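Local coordinates for protein-L-isoaspartate O-methyltransferase beta-aspartate methyltransferase (Plasmodium falciparum, PDB 2PBF) that probably methylates L-isoaspartyl residues of damaged proteins, with S-adenosyl-L-methionine as methyl donor, as a step in protein repair, at residues M98-N103 with R131-L136. Sequence-based numbering, arbitrary orientation.
Sequences MAIKMN and RDKPEL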
loop_
_atom_site.group_PDB
_atom_site.type_symbol
_atom_site.label_atom_id
_atom_site.label_comp_id
_atom_site.label_asym_id
_atom_site.label_seq_id
_atom_site.Cartn_x
_atom_site.Cartn_y
_atom_site.Cartn_z
ATOM N N MET A 98 -1.720 -6.087 2.950
ATOM C CA MET A 98 -0.657 -6.179 3.952
ATOM C C MET A 98 -1.086 -6.889 5.245
ATOM O O MET A 98 -0.338 -7.714 5.765
ATOM C CB MET A 98 -0.104 -4.802 4.303
ATOM C CG MET A 98 0.658 -4.084 3.207
ATOM S SD MET A 98 1.001 -2.410 3.820
ATOM C CE MET A 98 2.072 -1.869 2.516
ATOM N N ALA A 99 -2.275 -6.550 5.767
ATOM C CA ALA A 99 -2.850 -7.220 6.944
ATOM C C ALA A 99 -2.958 -8.735 6.768
ATOM O O ALA A 99 -2.759 -9.497 7.720
ATOM C CB ALA A 99 -4.245 -6.639 7.260
ATOM N N ILE A 100 -3.321 -9.149 5.556
ATOM C CA ILE A 100 -3.497 -10.554 5.221
ATOM C C ILE A 100 -2.177 -11.288 5.168
ATOM O O ILE A 100 -2.024 -12.329 5.800
ATOM C CB ILE A 100 -4.278 -10.753 3.890
ATOM C CG1 ILE A 100 -5.762 -10.552 4.129
ATOM C CG2 ILE A 100 -4.022 -12.172 3.284
ATOM C CD1 ILE A 100 -6.293 -11.304 5.328
ATOM N N LYS A 101 -1.218 -10.718 4.446
ATOM C CA LYS A 101 0.081 -11.343 4.274
ATOM C C LYS A 101 0.837 -11.468 5.598
ATOM O O LYS A 101 1.623 -12.409 5.816
ATOM C CB LYS A 101 0.913 -10.526 3.286
ATOM C CG LYS A 101 1.663 -11.389 2.322
ATOM C CD LYS A 101 3.018 -11.685 2.827
ATOM C CE LYS A 101 3.588 -12.930 2.223
ATOM N NZ LYS A 101 4.932 -13.154 2.874
ATOM N N MET A 102 0.614 -10.494 6.469
ATOM C CA MET A 102 1.317 -10.427 7.738
ATOM C C MET A 102 0.517 -11.046 8.896
ATOM O O MET A 102 0.963 -11.048 10.038
ATOM C CB MET A 102 1.683 -8.963 8.031
ATOM C CG MET A 102 2.747 -8.390 7.086
ATOM S SD MET A 102 2.831 -6.593 7.138
ATOM C CE MET A 102 3.857 -6.387 8.567
ATOM N N ASN A 103 -0.691 -11.516 8.603
ATOM C CA ASN A 103 -1.531 -12.173 9.582
ATOM C C ASN A 103 -1.708 -11.379 10.857
ATOM O O ASN A 103 -1.508 -11.906 11.955
ATOM C CB ASN A 103 -0.989 -13.578 9.901
ATOM C CG ASN A 103 -2.070 -14.534 10.432
ATOM O OD1 ASN A 103 -3.238 -14.160 10.679
ATOM N ND2 ASN A 103 -1.673 -15.779 10.616
ATOM N N ARG A 131 -17.342 -4.218 5.246
ATOM C CA ARG A 131 -18.079 -5.177 4.401
ATOM C C ARG A 131 -17.259 -6.395 4.006
ATOM O O ARG A 131 -17.825 -7.484 3.798
ATOM C CB ARG A 131 -18.713 -4.498 3.180
ATOM C CG ARG A 131 -18.059 -4.726 1.806
ATOM C CD ARG A 131 -18.986 -4.193 0.665
ATOM N NE ARG A 131 -19.458 -2.835 0.973
ATOM C CZ ARG A 131 -18.798 -1.718 0.675
ATOM N NH1 ARG A 131 -17.640 -1.785 0.031
ATOM N NH2 ARG A 131 -19.294 -0.530 1.025
ATOM N N ASP A 132 -15.937 -6.226 3.925
ATOM C CA ASP A 132 -15.061 -7.318 3.522
ATOM C C ASP A 132 -14.593 -8.168 4.713
ATOM O O ASP A 132 -14.845 -9.378 4.760
ATOM C CB ASP A 132 -13.862 -6.780 2.737
ATOM C CG ASP A 132 -12.990 -7.894 2.149
ATOM O OD1 ASP A 132 -13.527 -8.953 1.717
ATOM O OD2 ASP A 132 -11.752 -7.693 2.107
ATOM N N LYS A 133 -13.906 -7.531 5.656
ATOM C CA LYS A 133 -13.263 -8.207 6.782
ATOM C C LYS A 133 -13.436 -7.371 8.056
ATOM O O LYS A 133 -12.460 -6.730 8.507
ATOM C CB LYS A 133 -11.769 -8.390 6.495
ATOM C CG LYS A 133 -11.468 -9.399 5.405
ATOM C CD LYS A 133 -10.075 -9.218 4.854
ATOM C CE LYS A 133 -9.723 -10.343 3.902
ATOM N NZ LYS A 133 -10.492 -10.295 2.616
ATOM N N PRO A 134 -14.666 -7.367 8.642
ATOM C CA PRO A 134 -14.952 -6.475 9.768
ATOM C C PRO A 134 -14.059 -6.772 10.977
ATOM O O PRO A 134 -13.906 -5.933 11.843
ATOM C CB PRO A 134 -16.436 -6.764 10.098
ATOM C CG PRO A 134 -16.743 -8.045 9.474
ATOM C CD PRO A 134 -15.833 -8.199 8.293
ATOM N N GLU A 135 -13.479 -7.970 11.006
ATOM C CA GLU A 135 -12.598 -8.389 12.091
ATOM C C GLU A 135 -11.351 -7.496 12.215
ATOM O O GLU A 135 -10.825 -7.315 13.308
ATOM C CB GLU A 135 -12.222 -9.866 11.926
ATOM C CG GLU A 135 -11.476 -10.225 10.631
ATOM C CD GLU A 135 -12.381 -10.673 9.479
ATOM O OE1 GLU A 135 -13.548 -10.251 9.422
ATOM O OE2 GLU A 135 -11.906 -11.460 8.627
ATOM N N LEU A 136 -10.914 -6.929 11.084
ATOM C CA LEU A 136 -9.793 -5.994 11.031
ATOM C C LEU A 136 -9.984 -4.691 11.815
ATOM O O LEU A 136 -9.018 -4.079 12.209
ATOM C CB LEU A 136 -9.426 -5.689 9.565
ATOM C CG LEU A 136 -8.770 -6.816 8.741
ATOM C CD1 LEU A 136 -8.341 -6.332 7.352
ATOM C CD2 LEU A 136 -7.579 -7.399 9.478
#
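A99 and L136 meet through methyl groups alone: CB of A99 faces the forked end of L136 and lies 4.1 Å from both CD1 and CD2 of that leucine, so neither branch is favoured. Both residues send their CB toward the other segment, and CG of L136 is turned anti to its own carbonyl carbon (chi1 -70°), which sets both methyls of the fork against the alanine CB. One residue further along the helix, I100 touches the aliphatic part of K133; CD1 of I100 approaches CE of K133 to 3.8 Å, with CG1 of the isoleucine close behind. The two side chains cross at about a right angle, and the touch is limited to CD1 and CG1 of I100 against CE of K133. Together the two pairs account for the 135 Å² buried between the segments, both sides summed.

In this Rossmann-like methyltransferase fold the sheet runs 3-2-1-4-5-6-7, the last two strands exchanged relative to the usual 3-2-1-4-5-7-6. The contact joins the C-terminal end of helix 93-101 to K133, the first residue beyond helix 119-132, and to the 3-10 segment after it. F142 of the edge strand 142-146 touches both A99 and L136, placing that pair against the sheet.

NZ of K133 is held between two acceptors, the backbone O of Q36 and OD2 of D132; the bend at chi4 (70°) is consistent with that grip. The salt bridge from NZ of K133 to OD2 of D132 measures 2.9 Å and reaches the carboxylate on its syn side, 35° out of plane. OD2 of D132 takes a further bond from Y42. On the backbone, N of L136 bonds to O of K133 at 3.0 Å, tying the leucine to the lysine within one turn; on the other segment, N103, with positive phi, ends helix 93-101 in a Schellman motif.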